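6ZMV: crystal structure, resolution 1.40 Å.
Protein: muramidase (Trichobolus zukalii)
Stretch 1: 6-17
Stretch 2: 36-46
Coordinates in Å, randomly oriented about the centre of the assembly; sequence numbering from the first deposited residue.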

ATOM      1  N   ASP A   6       5.838   3.394  -6.667  1.00  2.78           N
ATOM      2  CA  ASP A   6       6.156   2.621  -5.466  1.00  3.39           C
ATOM      3  C   ASP A   6       7.498   1.883  -5.683  1.00  3.25           C
ATOM      4  O   ASP A   6       7.803   1.446  -6.836  1.00  4.07           O
ATOM      5  CB  ASP A   6       5.003   1.729  -5.039  1.00  4.36           C
ATOM      6  CG  ASP A   6       4.642   0.686  -6.014  1.00  5.89           C
ATOM      7  OD1 ASP A   6       5.326  -0.404  -6.047  1.00  6.80           O
ATOM      8  OD2 ASP A   6       3.681   0.921  -6.774  1.00  7.20           O
ATOM      9  N   ILE A   7       8.263   1.759  -4.616  1.00  3.68           N
ATOM     10  CA  ILE A   7       9.664   1.273  -4.654  1.00  3.39           C
ATOM     11  C   ILE A   7       9.956   0.458  -3.408  1.00  3.43           C
ATOM     12  O   ILE A   7       9.203   0.451  -2.416  1.00  4.38           O
ATOM     13  CB  ILE A   7      10.650   2.462  -4.749  1.00  3.84           C
ATOM     14  CG1 ILE A   7      10.467   3.500  -3.631  1.00  4.18           C
ATOM     15  CG2 ILE A   7      10.548   3.113  -6.126  1.00  4.64           C
ATOM     16  CD1 ILE A   7      11.427   4.675  -3.671  1.00  4.99           C
ATOM     17  N   SER A   8      11.090  -0.207  -3.464  1.00  4.53           N
ATOM     18  CA  SER A   8      11.589  -1.116  -2.426  1.00  4.00           C
ATOM     19  C   SER A   8      13.110  -1.210  -2.568  1.00  3.96           C
ATOM     20  O   SER A   8      13.713  -0.511  -3.359  1.00  4.73           O
ATOM     21  CB  SER A   8      10.942  -2.462  -2.561  1.00  4.21           C
ATOM     22  OG  SER A   8      11.435  -3.150  -3.701  1.00  5.65           O
ATOM     23  N   HIS A   9      13.685  -2.164  -1.868  1.00  4.47           N
ATOM     24  CA  HIS A   9      15.109  -2.428  -2.017  1.00  6.16           C
ATOM     25  C   HIS A   9      15.456  -2.900  -3.416  1.00  6.80           C
ATOM     26  O   HIS A   9      16.632  -2.852  -3.759  1.00  7.43           O
ATOM     27  CB  HIS A   9      15.526  -3.501  -1.000  1.00  6.65           C
ATOM     28  CG  HIS A   9      15.072  -4.838  -1.313  1.00  9.77           C
ATOM     29  ND1 HIS A   9      13.825  -5.313  -0.995  1.00 15.94           N
ATOM     30  CD2 HIS A   9      15.739  -5.807  -1.945  1.00 15.62           C
ATOM     31  CE1 HIS A   9      13.775  -6.597  -1.368  1.00 20.68           C
ATOM     32  NE2 HIS A   9      14.911  -6.875  -1.990  1.00 23.03           N
ATOM     33  N   TYR A  10      14.494  -3.310  -4.230  1.00  5.76           N
ATOM     34  CA  TYR A  10      14.770  -3.631  -5.662  1.00  6.57           C
ATOM     35  C   TYR A  10      15.241  -2.391  -6.431  1.00  7.21           C
ATOM     36  O   TYR A  10      15.815  -2.553  -7.501  1.00  8.55           O
ATOM     37  CB  TYR A  10      13.547  -4.247  -6.327  1.00  7.78           C
ATOM     38  CG  TYR A  10      13.321  -5.692  -5.934  1.00 12.23           C
ATOM     39  CD1 TYR A  10      14.232  -6.700  -6.233  1.00 20.11           C
ATOM     40  CD2 TYR A  10      12.132  -6.094  -5.340  1.00 23.20           C
ATOM     41  CE1 TYR A  10      13.971  -8.034  -5.967  1.00 25.09           C
ATOM     42  CE2 TYR A  10      11.839  -7.423  -5.094  1.00 28.94           C
ATOM     43  CZ  TYR A  10      12.780  -8.380  -5.361  1.00 32.73           C
ATOM     44  OH  TYR A  10      12.483  -9.674  -5.074  1.00 43.51           O
ATOM     45  N   GLN A  11      15.021  -1.212  -5.888  1.00  5.64           N
ATOM     46  CA  GLN A  11      15.557   0.087  -6.408  1.00  5.63           C
ATOM     47  C   GLN A  11      16.551   0.626  -5.374  1.00  6.48           C
ATOM     48  O   GLN A  11      16.192   1.445  -4.519  1.00  7.21           O
ATOM     49  CB  GLN A  11      14.419   1.084  -6.673  1.00  5.47           C
ATOM     50  CG  GLN A  11      13.497   0.651  -7.775  1.00  5.96           C
ATOM     51  CD  GLN A  11      12.548  -0.466  -7.448  1.00  5.16           C
ATOM     52  OE1 GLN A  11      11.852  -0.402  -6.419  1.00  6.47           O
ATOM     53  NE2 GLN A  11      12.461  -1.442  -8.310  1.00  7.75           N
ATOM     54  N   PRO A  12      17.825   0.206  -5.397  1.00  7.56           N
ATOM     55  CA  PRO A  12      18.740   0.673  -4.350  1.00  7.41           C
ATOM     56  C   PRO A  12      19.043   2.173  -4.394  1.00  6.62           C
ATOM     57  O   PRO A  12      19.405   2.703  -3.379  1.00  9.24           O
ATOM     58  CB  PRO A  12      20.025  -0.112  -4.583  1.00  9.07           C
ATOM     59  CG  PRO A  12      19.814  -0.809  -5.897  1.00 11.72           C
ATOM     60  CD  PRO A  12      18.373  -0.845  -6.252  1.00  8.72           C
ATOM     61  N   SER A  13      18.885   2.784  -5.568  1.00  6.43           N
ATOM     62  CA  SER A  13      19.135   4.213  -5.836  1.00 10.08           C
ATOM     63  C   SER A  13      17.946   4.742  -6.609  1.00  7.97           C
ATOM     64  O   SER A  13      17.587   4.185  -7.658  1.00 10.54           O
ATOM     65  CB  SER A  13      20.404   4.393  -6.645  1.00 14.02           C
ATOM     66  OG  SER A  13      20.707   5.754  -6.812  1.00 23.44           O
ATOM     67  N   VAL A  14      17.410   5.844  -6.156  1.00  6.49           N
ATOM     68  CA  VAL A  14      16.276   6.540  -6.829  1.00  5.41           C
ATOM     69  C   VAL A  14      16.558   8.051  -6.866  1.00  5.59           C
ATOM     70  O   VAL A  14      16.870   8.581  -5.812  1.00  6.36           O
ATOM     71  CB  VAL A  14      14.929   6.227  -6.146  1.00  5.53           C
ATOM     72  CG1 VAL A  14      13.815   7.064  -6.735  1.00  6.59           C
ATOM     73  CG2 VAL A  14      14.542   4.761  -6.321  1.00  7.02           C
ATOM     74  N   ASN A  15      16.324   8.710  -7.993  1.00  5.13           N
ATOM     75  CA  ASN A  15      16.422  10.175  -8.090  1.00  5.32           C
ATOM     76  C   ASN A  15      15.070  10.761  -7.725  1.00  4.53           C
ATOM     77  O   ASN A  15      14.221  11.028  -8.574  1.00  5.82           O
ATOM     78  CB  ASN A  15      16.840  10.547  -9.501  1.00  5.80           C
ATOM     79  CG  ASN A  15      17.074  12.014  -9.754  1.00  6.78           C
ATOM     80  OD1 ASN A  15      17.372  12.435 -10.912  1.00 13.22           O
ATOM     81  ND2 ASN A  15      16.870  12.793  -8.747  1.00  5.08           N
ATOM     82  N   TYR A  16      14.874  10.963  -6.436  1.00  5.18           N
ATOM     83  CA  TYR A  16      13.580  11.385  -5.883  1.00  4.97           C
ATOM     84  C   TYR A  16      13.189  12.745  -6.495  1.00  5.25           C
ATOM     85  O   TYR A  16      12.040  13.017  -6.830  1.00  5.38           O
ATOM     86  CB  TYR A  16      13.582  11.496  -4.373  1.00  5.89           C
ATOM     87  CG  TYR A  16      14.157  10.271  -3.708  1.00  5.40           C
ATOM     88  CD1 TYR A  16      13.431   9.103  -3.586  1.00  6.47           C
ATOM     89  CD2 TYR A  16      15.459  10.236  -3.260  1.00  5.34           C
ATOM     90  CE1 TYR A  16      13.991   7.941  -3.057  1.00  5.95           C
ATOM     91  CE2 TYR A  16      16.063   9.086  -2.755  1.00  4.69           C
ATOM     92  CZ  TYR A  16      15.344   7.906  -2.696  1.00  4.96           C
ATOM     93  OH  TYR A  16      15.962   6.804  -2.239  1.00  5.97           O
ATOM     94  N   ALA A  17      14.166  13.645  -6.543  1.00  5.86           N
ATOM     95  CA  ALA A  17      13.932  15.007  -7.064  1.00  6.53           C
ATOM     96  C   ALA A  17      13.568  14.972  -8.540  1.00  5.48           C
ATOM     97  O   ALA A  17      12.690  15.726  -9.001  1.00  6.95           O
ATOM     98  CB  ALA A  17      15.116  15.895  -6.833  1.00  7.20           C
ATOM     99  N   THR A  36       9.672 -10.717  10.143  1.00  7.78           N
ATOM    100  CA  THR A  36      11.132 -10.608  10.434  1.00  9.75           C
ATOM    101  C   THR A  36      11.871  -9.723   9.463  1.00  9.12           C
ATOM    102  O   THR A  36      12.979  -9.385   9.744  1.00 15.79           O
ATOM    103  CB  THR A  36      11.786 -11.986  10.543  1.00 12.49           C
ATOM    104  OG1 THR A  36      11.613 -12.590   9.269  1.00 19.51           O
ATOM    105  CG2 THR A  36      11.223 -12.826  11.650  1.00 15.09           C
ATOM    106  N   TYR A  37      11.305  -9.357   8.335  1.00  5.22           N
ATOM    107  CA  TYR A  37      12.092  -8.666   7.305  1.00  6.20           C
ATOM    108  C   TYR A  37      11.775  -7.176   7.306  1.00  5.00           C
ATOM    109  O   TYR A  37      10.620  -6.758   7.130  1.00  5.87           O
ATOM    110  CB  TYR A  37      11.776  -9.250   5.932  1.00  7.24           C
ATOM    111  CG  TYR A  37      12.491  -8.517   4.815  1.00  7.82           C
ATOM    112  CD1 TYR A  37      13.796  -8.783   4.529  1.00  9.48           C
ATOM    113  CD2 TYR A  37      11.832  -7.539   4.079  1.00 10.24           C
ATOM    114  CE1 TYR A  37      14.442  -8.132   3.484  1.00 10.74           C
ATOM    115  CE2 TYR A  37      12.464  -6.854   3.070  1.00 10.65           C
ATOM    116  CZ  TYR A  37      13.761  -7.193   2.731  1.00  9.46           C
ATOM    117  OH  TYR A  37      14.385  -6.509   1.719  1.00 12.67           O
ATOM    118  N   THR A  38      12.828  -6.400   7.472  1.00  5.10           N
ATOM    119  CA  THR A  38      12.768  -4.947   7.207  1.00  5.47           C
ATOM    120  C   THR A  38      13.515  -4.654   5.912  1.00  5.00           C
ATOM    121  O   THR A  38      14.590  -5.182   5.651  1.00  6.59           O
ATOM    122  CB  THR A  38      13.339  -4.156   8.378  1.00  6.37           C
ATOM    123  OG1 THR A  38      14.686  -4.521   8.599  1.00 10.03           O
ATOM    124  CG2 THR A  38      12.521  -4.283   9.638  1.00  8.10           C
ATOM    125  N   ASP A  39      12.908  -3.850   5.065  1.00  4.51           N
ATOM    126  CA  ASP A  39      13.527  -3.488   3.781  1.00  4.12           C
ATOM    127  C   ASP A  39      14.709  -2.577   4.088  1.00  4.23           C
ATOM    128  O   ASP A  39      14.544  -1.489   4.678  1.00  5.05           O
ATOM    129  CB  ASP A  39      12.522  -2.881   2.861  1.00  4.45           C
ATOM    130  CG  ASP A  39      13.067  -2.564   1.498  1.00  5.50           C
ATOM    131  OD1 ASP A  39      14.048  -1.757   1.445  1.00  5.36           O
ATOM    132  OD2 ASP A  39      12.490  -3.057   0.502  1.00  6.21           O
ATOM    133  N   PRO A  40      15.944  -2.928   3.629  1.00  4.55           N
ATOM    134  CA  PRO A  40      17.115  -2.144   4.037  1.00  4.95           C
ATOM    135  C   PRO A  40      17.215  -0.753   3.456  1.00  4.11           C
ATOM    136  O   PRO A  40      18.028   0.053   3.921  1.00  5.34           O
ATOM    137  CB  PRO A  40      18.269  -3.021   3.663  1.00  6.69           C
ATOM    138  CG  PRO A  40      17.740  -3.893   2.595  1.00  8.03           C
ATOM    139  CD  PRO A  40      16.287  -4.169   2.887  1.00  5.00           C
ATOM    140  N   VAL A  41      16.414  -0.488   2.448  1.00  4.15           N
ATOM    141  CA  VAL A  41      16.462   0.822   1.768  1.00  4.32           C
ATOM    142  C   VAL A  41      15.317   1.723   2.242  1.00  3.43           C
ATOM    143  O   VAL A  41      15.185   2.883   1.780  1.00  3.78           O
ATOM    144  CB  VAL A  41      16.555   0.669   0.244  1.00  4.62           C
ATOM    145  CG1 VAL A  41      16.938   1.955  -0.464  1.00  5.52           C
ATOM    146  CG2 VAL A  41      17.503  -0.440  -0.146  1.00  7.23           C
ATOM    147  N   PHE A  42      14.456   1.233   3.128  1.00  3.90           N
ATOM    148  CA  PHE A  42      13.269   2.021   3.545  1.00  4.25           C
ATOM    149  C   PHE A  42      13.681   3.414   3.976  1.00  3.80           C
ATOM    150  O   PHE A  42      13.111   4.413   3.521  1.00  4.09           O
ATOM    151  CB  PHE A  42      12.495   1.307   4.656  1.00  4.24           C
ATOM    152  CG  PHE A  42      11.414   2.182   5.231  1.00  5.21           C
ATOM    153  CD1 PHE A  42      10.198   2.274   4.601  1.00  5.16           C
ATOM    154  CD2 PHE A  42      11.652   2.953   6.384  1.00  6.56           C
ATOM    155  CE1 PHE A  42       9.235   3.132   5.093  1.00  5.76           C
ATOM    156  CE2 PHE A  42      10.679   3.825   6.854  1.00  7.18           C
ATOM    157  CZ  PHE A  42       9.494   3.884   6.218  1.00  7.07           C
ATOM    158  N   SER A  43      14.621   3.522   4.916  1.00  4.77           N
ATOM    159  CA  SER A  43      14.948   4.841   5.509  1.00  5.63           C
ATOM    160  C   SER A  43      15.571   5.733   4.429  1.00  5.58           C
ATOM    161  O   SER A  43      15.305   6.964   4.384  1.00  6.67           O
ATOM    162  CB  SER A  43      15.819   4.716   6.700  1.00  8.06           C
ATOM    163  OG  SER A  43      15.134   4.048   7.733  1.00 15.28           O
ATOM    164  N   THR A  44      16.405   5.172   3.569  1.00  4.83           N
ATOM    165  CA  THR A  44      17.011   5.943   2.455  1.00  5.22           C
ATOM    166  C   THR A  44      15.909   6.522   1.579  1.00  4.61           C
ATOM    167  O   THR A  44      15.904   7.742   1.265  1.00  4.60           O
ATOM    168  CB  THR A  44      17.924   5.089   1.575  1.00  5.73           C
ATOM    169  OG1 THR A  44      18.965   4.530   2.404  1.00  8.51           O
ATOM    170  CG2 THR A  44      18.486   5.764   0.336  1.00  7.36           C
ATOM    171  N   HIS A  45      14.963   5.719   1.191  1.00  3.86           N
ATOM    172  CA  HIS A  45      13.872   6.160   0.325  1.00  3.82           C
ATOM    173  C   HIS A  45      12.977   7.143   1.040  1.00  3.44           C
ATOM    174  O   HIS A  45      12.561   8.158   0.452  1.00  4.08           O
ATOM    175  CB  HIS A  45      13.085   4.966  -0.160  1.00  3.57           C
ATOM    176  CG  HIS A  45      13.731   4.075  -1.150  1.00  3.90           C
ATOM    177  ND1 HIS A  45      14.613   4.554  -2.084  1.00  3.95           N
ATOM    178  CD2 HIS A  45      13.551   2.742  -1.374  1.00  4.24           C
ATOM    179  CE1 HIS A  45      14.975   3.539  -2.884  1.00  4.53           C
ATOM    180  NE2 HIS A  45      14.328   2.382  -2.474  1.00  4.37           N
ATOM    181  N   TYR A  46      12.630   6.886   2.278  1.00  4.14           N
ATOM    182  CA  TYR A  46      11.697   7.776   3.020  1.00  4.03           C
ATOM    183  C   TYR A  46      12.296   9.140   3.256  1.00  4.47           C
ATOM    184  O   TYR A  46      11.643  10.140   2.992  1.00  5.32           O
ATOM    185  CB  TYR A  46      11.333   7.084   4.337  1.00  6.20           C
ATOM    186  CG  TYR A  46      10.032   7.484   4.987  1.00  5.99           C
ATOM    187  CD1 TYR A  46       8.857   6.807   4.715  1.00  7.95           C
ATOM    188  CD2 TYR A  46       9.965   8.496   5.922  1.00  9.04           C
ATOM    189  CE1 TYR A  46       7.685   7.063   5.392  1.00  8.06           C
ATOM    190  CE2 TYR A  46       8.798   8.777   6.608  1.00  9.72           C
ATOM    191  CZ  TYR A  46       7.650   8.063   6.338  1.00  9.06           C
ATOM    192  OH  TYR A  46       6.489   8.241   7.037  1.00 12.92           O
TER

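The contact between these two stretches of the muramidase is a loop-against-helix-start packing in which a few buried polar side chains, above all His45 and Asp39, satisfy groups on the neighbouring loop while aliphatic groups fill the space around them. It illustrates a general principle: where chain segments meet without sharing a sheet, side chains often supply the hydrogen bonds that a backbone partner would otherwise provide.

The first stretch leaves a strand at Ile7, makes a type I turn from Ser8 to Gln11, and enters a helix at Tyr16. The second passes from a short strand through another type I turn, Asp39 to Phe42, into a helix. The two turns lie against each other, with His9 CA and Val41 CA 5.2 Å apart; farther along, Val14 CA and His45 CA are separated by 7.6 Å. Together the stretches bury 483 Å².

Asp39 links the turns by using both carboxylate oxygens. Its OD1 accepts from Val41 N at 2.9 Å, a capping bond that steadies the approach to its own helix. Its OD2 reaches across and accepts twice from His9, from the backbone N at 2.8 Å and from the ring ND1 at 3.0 Å. One carboxylate thus holds its own turn and fixes both the main chain and the imidazole of the other. The edge of the Tyr37 ring points toward the face of the His9 ring in an offset edge-to-face pair, with centroids 5.9 Å apart and planes at 63°. Beside this polar cluster, Val41 CG2 packs 3.6 Å from His9 CA, giving the close approach of the turns an apolar component.

His45, with the largest area covered by the opposing stretch, is gripped around its ring. Its NE2 donates to Ser8 O at 3.1 Å; the same carbonyl accepts from Gln11 N at 2.9 Å, so the imidazole is tied to an oxygen that also closes the turn. Gln11 O lies 2.9 Å from His45 NE2, near the ring plane. At the other ring nitrogen, ND1 and Tyr16 OH form a short hydrogen bond of 2.6 Å, in which either could be the donor. The two rings meet rim to rim, an arrangement that brings hydroxyl and nitrogen together without stacking.

The ring face is used differently. Ile7 CD1 sits 3.5 Å from the His45 ring centroid, only 11° off the normal, in a CH-pi contact. Polar partners at the edge and a methyl over the face show how one buried imidazole can serve both bonding and packing.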